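PDB 4PSR: alpha-fucosidase GH29 from Fusarium graminearum, which hydrolyses alpha-L-fucosides, probably releasing the alpha-1,6-linked fucose joined to the reducing-end N-acetylglucosamine of glycoprotein glycans. Local coordinates for residues D26-F38 against S115-D128. Residues are numbered along the deposited sequence; the frame is centred on the assembly and turned at random.
Sequences DAKFGVYWHWGAF and SGARFAGPVAEHHD. With FUL (beta-L-fucopyranose), chain M.
Val31 and Ala120 pair in parallel register where the first two strands of this TIM barrel run side by side; the axes of the two short strand segments approach to 4.7 Å and lie 8° from parallel. Val31 N donates to Phe119 O and Val31 O accepts from Gly121 N; Arg118 N to Phe29 O precedes them, and Val123 N to Trp33 O (3.1 Å) follows.

Ring faces pack against the backbone on both faces of the sheet. Gly30 has no side chain, and its CA lies 3.6 Å from the Phe119 ring centroid, almost on the ring normal. On the other face of the sheet the Trp33 indole lies flat over the backbone of the neighbouring strand at Gly121 and Pro122: its CG is turned between backbone N and carbonyl carbon (chi1 41°), which brings Gly121 O over the ring and Pro122 CA over the pyrrole part. Val123 CG2 likewise sits over the middle of the His34 imidazole.

Toward the C-terminal strand ends, as is usual in TIM barrels, packing gives way to ligand binding. His34 NE2 and FUL O4 are hydrogen-bonded at 2.7 Å, and the same hydroxyl is gripped by His126 NE2 at 3.0 Å; His127 NE2 holds FUL O2 at 2.9 Å. Asn342 bonds His34 ND1, a second-shell contact that helps fix the ring's rotation. His126 turns its edge to the face of Phe38, whose CE2 meets His126 CB at 3.5 Å. A water lies within hydrogen-bonding distance of both Trp35 O and Val123 O and links the two segments. Another accepts a weak hydrogen bond from Ala37 N and donates to Asp128 OD2, which is also hydrogen-bonded to Tyr75 OH.

Strand 337-343 bonds to the other edge of strand 29-33, closing the barrel, and strand 165-170 follows 119-125. Helix 105-114 packs on Val31, Trp33 and Ala120 from outside.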
ATOM      1  N   ASP A  26      -5.398  -8.517  -7.689  1.00 11.10           N
ATOM      2  CA  ASP A  26      -5.563  -8.070  -9.060  1.00 11.10           C
ATOM      3  C   ASP A  26      -5.595  -6.554  -9.175  1.00 10.02           C
ATOM      4  O   ASP A  26      -5.350  -6.008 -10.255  1.00 11.19           O
ATOM      5  CB  ASP A  26      -6.889  -8.594  -9.621  1.00 11.38           C
ATOM      6  CG  ASP A  26      -6.906 -10.097  -9.874  1.00 13.70           C
ATOM      7  OD1 ASP A  26      -5.834 -10.755  -9.910  1.00 12.75           O
ATOM      8  OD2 ASP A  26      -8.039 -10.614 -10.020  1.00 14.68           O
ATOM      9  N   ALA A  27      -5.986  -5.883  -8.101  1.00 10.80           N
ATOM     10  CA  ALA A  27      -6.346  -4.470  -8.157  1.00 10.85           C
ATOM     11  C   ALA A  27      -5.188  -3.516  -8.384  1.00  9.86           C
ATOM     12  O   ALA A  27      -5.332  -2.581  -9.170  1.00 10.53           O
ATOM     13  CB  ALA A  27      -7.107  -4.072  -6.908  1.00 12.47           C
ATOM     14  N   LYS A  28      -4.095  -3.738  -7.651  1.00  8.87           N
ATOM     15  CA  LYS A  28      -2.819  -3.025  -7.757  1.00  9.18           C
ATOM     16  C   LYS A  28      -2.766  -1.588  -7.271  1.00 10.02           C
ATOM     17  O   LYS A  28      -1.813  -1.221  -6.576  1.00 11.03           O
ATOM     18  CB  LYS A  28      -2.244  -3.060  -9.158  1.00  9.17           C
ATOM     19  CG  LYS A  28      -2.098  -4.493  -9.753  1.00  8.71           C
ATOM     20  CD  LYS A  28      -1.428  -5.483  -8.804  1.00  9.53           C
ATOM     21  CE  LYS A  28      -1.147  -6.788  -9.490  1.00 10.07           C
ATOM     22  NZ  LYS A  28      -0.597  -7.784  -8.546  1.00 10.42           N
ATOM     23  N   PHE A  29      -3.750  -0.779  -7.646  1.00 10.39           N
ATOM     24  CA  PHE A  29      -3.703   0.670  -7.470  1.00  9.28           C
ATOM     25  C   PHE A  29      -5.019   1.147  -6.890  1.00 10.36           C
ATOM     26  O   PHE A  29      -6.094   0.829  -7.408  1.00 11.32           O
ATOM     27  CB  PHE A  29      -3.447   1.355  -8.831  1.00  9.27           C
ATOM     28  CG  PHE A  29      -3.437   2.852  -8.750  1.00  9.73           C
ATOM     29  CD1 PHE A  29      -2.546   3.547  -7.923  1.00 10.95           C
ATOM     30  CD2 PHE A  29      -4.332   3.588  -9.520  1.00 11.00           C
ATOM     31  CE1 PHE A  29      -2.573   4.964  -7.854  1.00 11.13           C
ATOM     32  CE2 PHE A  29      -4.358   4.989  -9.453  1.00 10.72           C
ATOM     33  CZ  PHE A  29      -3.469   5.669  -8.628  1.00 11.71           C
ATOM     34  N   GLY A  30      -4.932   1.865  -5.765  1.00  9.98           N
ATOM     35  CA  GLY A  30      -6.066   2.528  -5.154  1.00  9.95           C
ATOM     36  C   GLY A  30      -5.753   3.960  -4.766  1.00  9.35           C
ATOM     37  O   GLY A  30      -4.589   4.388  -4.804  1.00  9.87           O
ATOM     38  N   VAL A  31      -6.785   4.719  -4.421  1.00  8.78           N
ATOM     39  CA  VAL A  31      -6.640   6.104  -4.012  1.00  8.93           C
ATOM     40  C   VAL A  31      -7.466   6.395  -2.763  1.00  9.59           C
ATOM     41  O   VAL A  31      -8.628   6.032  -2.658  1.00  9.85           O
ATOM     42  CB  VAL A  31      -7.059   7.080  -5.157  1.00  9.14           C
ATOM     43  CG1 VAL A  31      -7.079   8.522  -4.669  1.00 10.70           C
ATOM     44  CG2 VAL A  31      -6.125   6.932  -6.348  1.00 11.35           C
ATOM     45  N   TYR A  32      -6.870   7.111  -1.820  1.00  8.96           N
ATOM     46  CA  TYR A  32      -7.589   7.622  -0.665  1.00  9.39           C
ATOM     47  C   TYR A  32      -7.192   9.062  -0.388  1.00  9.35           C
ATOM     48  O   TYR A  32      -6.358   9.618  -1.089  1.00  8.55           O
ATOM     49  CB  TYR A  32      -7.481   6.723   0.588  1.00  9.72           C
ATOM     50  CG  TYR A  32      -6.191   6.666   1.414  1.00 11.22           C
ATOM     51  CD1 TYR A  32      -6.275   6.433   2.778  1.00 10.26           C
ATOM     52  CD2 TYR A  32      -4.939   6.752   0.846  1.00 10.45           C
ATOM     53  CE1 TYR A  32      -5.161   6.325   3.553  1.00 12.13           C
ATOM     54  CE2 TYR A  32      -3.792   6.645   1.623  1.00 10.83           C
ATOM     55  CZ  TYR A  32      -3.910   6.417   2.965  1.00 10.64           C
ATOM     56  OH  TYR A  32      -2.738   6.281   3.717  1.00 11.89           O
ATOM     57  N   TRP A  33      -7.844   9.679   0.589  1.00  9.62           N
ATOM     58  CA  TRP A  33      -7.636  11.094   0.831  1.00  8.91           C
ATOM     59  C   TRP A  33      -7.697  11.440   2.312  1.00  9.92           C
ATOM     60  O   TRP A  33      -8.662  11.134   2.997  1.00 10.19           O
ATOM     61  CB  TRP A  33      -8.634  11.966   0.021  1.00  9.48           C
ATOM     62  CG  TRP A  33     -10.033  11.464  -0.031  1.00  9.03           C
ATOM     63  CD1 TRP A  33     -11.076  11.812   0.769  1.00  9.30           C
ATOM     64  CD2 TRP A  33     -10.562  10.570  -1.006  1.00  9.04           C
ATOM     65  NE1 TRP A  33     -12.232  11.159   0.376  1.00 11.36           N
ATOM     66  CE2 TRP A  33     -11.926  10.377  -0.705  1.00 10.90           C
ATOM     67  CE3 TRP A  33     -10.000   9.864  -2.065  1.00  9.77           C
ATOM     68  CZ2 TRP A  33     -12.731   9.531  -1.450  1.00 10.56           C
ATOM     69  CZ3 TRP A  33     -10.814   9.017  -2.805  1.00 10.42           C
ATOM     70  CH2 TRP A  33     -12.153   8.855  -2.486  1.00 10.91           C
ATOM     71  N   HIS A  34      -6.648  12.121   2.750  1.00 10.37           N
ATOM     72  CA  HIS A  34      -6.599  12.708   4.084  1.00  9.99           C
ATOM     73  C   HIS A  34      -7.251  14.089   4.034  1.00  9.05           C
ATOM     74  O   HIS A  34      -6.576  15.097   3.846  1.00 11.27           O
ATOM     75  CB  HIS A  34      -5.147  12.843   4.572  1.00 11.20           C
ATOM     76  CG  HIS A  34      -4.516  11.565   5.040  1.00 10.49           C
ATOM     77  ND1 HIS A  34      -4.245  10.492   4.216  1.00 10.47           N
ATOM     78  CD2 HIS A  34      -4.056  11.214   6.268  1.00  9.79           C
ATOM     79  CE1 HIS A  34      -3.664   9.533   4.924  1.00 13.79           C
ATOM     80  NE2 HIS A  34      -3.533   9.951   6.167  1.00 12.46           N
ATOM     81  N   TRP A  35      -8.553  14.113   4.268  1.00 10.59           N
ATOM     82  CA  TRP A  35      -9.323  15.347   4.233  1.00  9.60           C
ATOM     83  C   TRP A  35     -10.242  15.347   5.413  1.00  9.41           C
ATOM     84  O   TRP A  35     -11.014  14.413   5.602  1.00 11.36           O
ATOM     85  CB  TRP A  35     -10.136  15.419   2.945  1.00 10.92           C
ATOM     86  CG  TRP A  35     -10.944  16.678   2.778  1.00  9.87           C
ATOM     87  CD1 TRP A  35     -10.484  17.955   2.713  1.00 13.41           C
ATOM     88  CD2 TRP A  35     -12.361  16.749   2.665  1.00 10.30           C
ATOM     89  NE1 TRP A  35     -11.537  18.818   2.562  1.00 12.47           N
ATOM     90  CE2 TRP A  35     -12.701  18.096   2.523  1.00 10.35           C
ATOM     91  CE3 TRP A  35     -13.377  15.789   2.673  1.00 12.54           C
ATOM     92  CZ2 TRP A  35     -14.023  18.523   2.363  1.00 12.40           C
ATOM     93  CZ3 TRP A  35     -14.695  16.208   2.503  1.00 14.92           C
ATOM     94  CH2 TRP A  35     -15.001  17.563   2.358  1.00 13.55           C
ATOM     95  N   GLY A  36     -10.169  16.388   6.232  1.00 10.40           N
ATOM     96  CA  GLY A  36     -11.024  16.459   7.407  1.00 10.96           C
ATOM     97  C   GLY A  36     -10.833  17.748   8.189  1.00  9.42           C
ATOM     98  O   GLY A  36     -10.284  18.690   7.671  1.00 10.35           O
ATOM     99  N   ALA A  37     -11.297  17.760   9.433  1.00 12.07           N
ATOM    100  CA  ALA A  37     -11.146  18.948  10.256  1.00 10.76           C
ATOM    101  C   ALA A  37      -9.672  19.258  10.512  1.00 11.92           C
ATOM    102  O   ALA A  37      -9.323  20.400  10.749  1.00 11.67           O
ATOM    103  CB  ALA A  37     -11.883  18.800  11.574  1.00 12.48           C
ATOM    104  N   PHE A  38      -8.809  18.253  10.409  1.00 11.92           N
ATOM    105  CA  PHE A  38      -7.365  18.473  10.548  1.00 12.33           C
ATOM    106  C   PHE A  38      -6.811  19.278   9.384  1.00 11.89           C
ATOM    107  O   PHE A  38      -5.710  19.827   9.480  1.00 12.39           O
ATOM    108  CB  PHE A  38      -6.603  17.145  10.677  1.00 11.86           C
ATOM    109  CG  PHE A  38      -6.965  16.121   9.624  1.00 12.49           C
ATOM    110  CD1 PHE A  38      -6.454  16.212   8.321  1.00 10.85           C
ATOM    111  CD2 PHE A  38      -7.844  15.098   9.922  1.00 11.04           C
ATOM    112  CE1 PHE A  38      -6.833  15.292   7.345  1.00 10.10           C
ATOM    113  CE2 PHE A  38      -8.215  14.159   8.939  1.00 12.09           C
ATOM    114  CZ  PHE A  38      -7.713  14.286   7.658  1.00 12.00           C
ATOM    115  N   SER A 115      -8.269   7.904 -12.974  1.00  9.26           N
ATOM    116  CA  SER A 115      -6.864   7.588 -12.667  1.00 12.54           C
ATOM    117  C   SER A 115      -6.511   6.103 -12.807  1.00 11.28           C
ATOM    118  O   SER A 115      -5.334   5.744 -12.768  1.00 12.54           O
ATOM    119  CB  SER A 115      -6.464   8.050 -11.251  1.00 12.11           C
ATOM    120  OG  SER A 115      -6.948   7.188 -10.226  1.00 12.14           O
ATOM    121  N   GLY A 116      -7.527   5.244 -12.908  1.00 10.14           N
ATOM    122  CA  GLY A 116      -7.337   3.814 -12.971  1.00 11.42           C
ATOM    123  C   GLY A 116      -7.414   3.112 -11.611  1.00 10.57           C
ATOM    124  O   GLY A 116      -7.138   1.930 -11.518  1.00 11.57           O
ATOM    125  N   ALA A 117      -7.792   3.832 -10.560  1.00 10.03           N
ATOM    126  CA  ALA A 117      -7.939   3.246  -9.224  1.00  8.83           C
ATOM    127  C   ALA A 117      -9.007   2.141  -9.277  1.00 11.76           C
ATOM    128  O   ALA A 117     -10.075   2.351  -9.852  1.00 12.39           O
ATOM    129  CB  ALA A 117      -8.380   4.317  -8.283  1.00 10.31           C
ATOM    130  N   ARG A 118      -8.719   0.997  -8.658  1.00  9.98           N
ATOM    131  CA  ARG A 118      -9.709  -0.058  -8.563  0.51  9.59           C
ATOM    132  C   ARG A 118     -10.305  -0.158  -7.165  1.00 10.00           C
ATOM    133  O   ARG A 118     -11.292  -0.866  -6.966  1.00 10.57           O
ATOM    134  CB  ARG A 118      -9.118  -1.389  -8.981  0.51  9.13           C
ATOM    135  CG  ARG A 118      -8.952  -1.542 -10.464  0.51 17.16           C
ATOM    136  CD  ARG A 118      -8.812  -3.010 -10.772  0.51 12.94           C
ATOM    137  NE  ARG A 118      -8.886  -3.290 -12.190  0.51 16.52           N
ATOM    138  CZ  ARG A 118      -8.629  -4.471 -12.697  0.51 11.74           C
ATOM    139  NH1 ARG A 118      -8.291  -5.478 -11.888  0.51 16.47           N
ATOM    140  NH2 ARG A 118      -8.709  -4.647 -14.002  0.51 17.97           N
ATOM    141  N   PHE A 119      -9.719   0.565  -6.211  1.00 10.53           N
ATOM    142  CA  PHE A 119     -10.321   0.775  -4.887  1.00 10.54           C
ATOM    143  C   PHE A 119     -10.094   2.221  -4.494  1.00  9.19           C
ATOM    144  O   PHE A 119      -9.078   2.799  -4.884  1.00 10.35           O
ATOM    145  CB  PHE A 119      -9.835  -0.221  -3.795  1.00 11.95           C
ATOM    146  CG  PHE A 119      -8.317  -0.303  -3.583  1.00 11.07           C
ATOM    147  CD1 PHE A 119      -7.748   0.187  -2.425  1.00 12.08           C
ATOM    148  CD2 PHE A 119      -7.494  -0.983  -4.475  1.00 11.10           C
ATOM    149  CE1 PHE A 119      -6.390   0.072  -2.199  1.00 13.26           C
ATOM    150  CE2 PHE A 119      -6.126  -1.090  -4.265  1.00 12.30           C
ATOM    151  CZ  PHE A 119      -5.581  -0.570  -3.110  1.00 13.25           C
ATOM    152  N   ALA A 120     -11.027   2.788  -3.738  1.00  8.48           N
ATOM    153  CA  ALA A 120     -10.964   4.178  -3.379  1.00  9.37           C
ATOM    154  C   ALA A 120     -11.800   4.464  -2.155  1.00  9.49           C
ATOM    155  O   ALA A 120     -12.747   3.724  -1.858  1.00 10.09           O
ATOM    156  CB  ALA A 120     -11.438   5.063  -4.552  1.00 10.49           C
ATOM    157  N   GLY A 121     -11.462   5.540  -1.457  1.00  9.23           N
ATOM    158  CA  GLY A 121     -12.315   5.997  -0.383  1.00  9.58           C
ATOM    159  C   GLY A 121     -11.627   6.965   0.543  1.00  8.10           C
ATOM    160  O   GLY A 121     -10.449   7.278   0.371  1.00  9.91           O
ATOM    161  N   PRO A 122     -12.359   7.432   1.558  1.00  9.26           N
ATOM    162  CA  PRO A 122     -11.860   8.450   2.484  1.00  9.74           C
ATOM    163  C   PRO A 122     -11.082   7.883   3.670  1.00 10.20           C
ATOM    164  O   PRO A 122     -11.279   6.747   4.090  1.00  9.95           O
ATOM    165  CB  PRO A 122     -13.136   9.050   3.066  1.00 10.84           C
ATOM    166  CG  PRO A 122     -14.119   7.863   3.041  1.00 11.16           C
ATOM    167  CD  PRO A 122     -13.797   7.140   1.759  1.00  8.15           C
ATOM    168  N   VAL A 123     -10.243   8.733   4.240  1.00  8.94           N
ATOM    169  CA  VAL A 123      -9.953   8.651   5.660  1.00  9.13           C
ATOM    170  C   VAL A 123     -11.264   8.975   6.367  1.00 10.15           C
ATOM    171  O   VAL A 123     -11.806  10.078   6.225  1.00 10.78           O
ATOM    172  CB  VAL A 123      -8.834   9.641   6.080  1.00 10.29           C
ATOM    173  CG1 VAL A 123      -8.735   9.735   7.592  1.00 10.55           C
ATOM    174  CG2 VAL A 123      -7.515   9.206   5.480  1.00 10.61           C
ATOM    175  N   ALA A 124     -11.821   8.006   7.092  1.00  9.80           N
ATOM    176  CA  ALA A 124     -13.098   8.205   7.782  1.00  9.47           C
ATOM    177  C   ALA A 124     -12.887   8.803   9.167  1.00 10.35           C
ATOM    178  O   ALA A 124     -13.760   9.529   9.671  1.00 11.45           O
ATOM    179  CB  ALA A 124     -13.869   6.908   7.893  1.00 10.94           C
ATOM    180  N   GLU A 125     -11.756   8.477   9.806  1.00 10.36           N
ATOM    181  CA  GLU A 125     -11.401   9.092  11.095  1.00  9.46           C
ATOM    182  C   GLU A 125      -9.884   9.004  11.196  1.00  9.94           C
ATOM    183  O   GLU A 125      -9.341   7.898  11.110  1.00 10.90           O
ATOM    184  CB  GLU A 125     -12.055   8.388  12.267  1.00 10.07           C
ATOM    185  CG  GLU A 125     -11.643   9.042  13.592  1.00 11.12           C
ATOM    186  CD  GLU A 125     -12.422   8.610  14.797  1.00 12.59           C
ATOM    187  OE1 GLU A 125     -13.455   7.955  14.666  1.00 11.37           O
ATOM    188  OE2 GLU A 125     -11.946   8.930  15.927  1.00 11.83           O
ATOM    189  N   HIS A 126      -9.231  10.147  11.364  1.00  9.52           N
ATOM    190  CA  HIS A 126      -7.783  10.163  11.555  1.00 10.05           C
ATOM    191  C   HIS A 126      -7.476  10.027  13.065  1.00  9.64           C
ATOM    192  O   HIS A 126      -8.201   9.344  13.754  1.00 10.94           O
ATOM    193  CB  HIS A 126      -7.188  11.404  10.874  1.00 10.58           C
ATOM    194  CG  HIS A 126      -5.732  11.288  10.609  1.00  9.20           C
ATOM    195  ND1 HIS A 126      -4.796  11.913  11.404  1.00 11.60           N
ATOM    196  CD2 HIS A 126      -5.040  10.556   9.709  1.00 10.25           C
ATOM    197  CE1 HIS A 126      -3.584  11.609  10.967  1.00 13.23           C
ATOM    198  NE2 HIS A 126      -3.704  10.777   9.945  1.00 11.94           N
ATOM    199  N   HIS A 127      -6.390  10.640  13.556  1.00 10.48           N
ATOM    200  CA  HIS A 127      -6.018  10.564  14.973  1.00 10.16           C
ATOM    201  C   HIS A 127      -6.743  11.611  15.838  1.00 10.33           C
ATOM    202  O   HIS A 127      -6.622  11.550  17.065  1.00 10.74           O
ATOM    203  CB  HIS A 127      -4.512  10.850  15.188  1.00 10.41           C
ATOM    204  CG  HIS A 127      -3.538   9.980  14.439  1.00  9.20           C
ATOM    205  ND1 HIS A 127      -3.654   8.607  14.288  1.00 10.67           N
ATOM    206  CD2 HIS A 127      -2.358  10.324  13.863  1.00 10.69           C
ATOM    207  CE1 HIS A 127      -2.581   8.159  13.651  1.00 10.32           C
ATOM    208  NE2 HIS A 127      -1.791   9.176  13.364  1.00 11.72           N
ATOM    209  N   ASP A 128      -7.472  12.539  15.211  1.00 11.20           N
ATOM    210  CA  ASP A 128      -7.978  13.748  15.849  1.00 10.34           C
ATOM    211  C   ASP A 128      -9.366  13.622  16.465  1.00 10.11           C
ATOM    212  O   ASP A 128      -9.951  14.629  16.868  1.00 11.77           O
ATOM    213  CB  ASP A 128      -7.990  14.899  14.858  1.00 11.99           C
ATOM    214  CG  ASP A 128      -9.020  14.717  13.742  1.00 12.73           C
ATOM    215  OD1 ASP A 128      -9.402  13.556  13.452  1.00 12.26           O
ATOM    216  OD2 ASP A 128      -9.439  15.745  13.155  1.00 12.22           O
TER
HETATM  217  C1  FUL M 622       0.816   7.716   9.703  1.00 13.49           C
HETATM  218  C2  FUL M 622      -0.037   8.832  10.271  1.00 16.14           C
HETATM  219  O2  FUL M 622       0.446   9.296  11.541  1.00 13.61           O
HETATM  220  C3  FUL M 622      -0.002   9.940   9.252  1.00 13.34           C
HETATM  221  O3  FUL M 622      -0.717  11.047   9.755  1.00 12.57           O
HETATM  222  C4  FUL M 622      -0.619   9.408   7.984  1.00 13.81           C
HETATM  223  O4  FUL M 622      -1.991   9.103   8.218  1.00 13.00           O
HETATM  224  C5  FUL M 622       0.146   8.170   7.532  1.00 14.89           C
HETATM  225  C6  FUL M 622      -0.455   7.520   6.305  1.00 15.82           C
HETATM  226  O5  FUL M 622       0.219   7.174   8.549  1.00 13.26           O
HETATM  227  O1  FUL M 622       0.889   6.685  10.654  1.00 15.10           O
HETATM  228  O   HOH W   1     -11.736  12.118   4.336  1.00 11.65           O
HETATM  229  O   HOH W   2     -10.961  15.362  10.922  1.00 11.45           O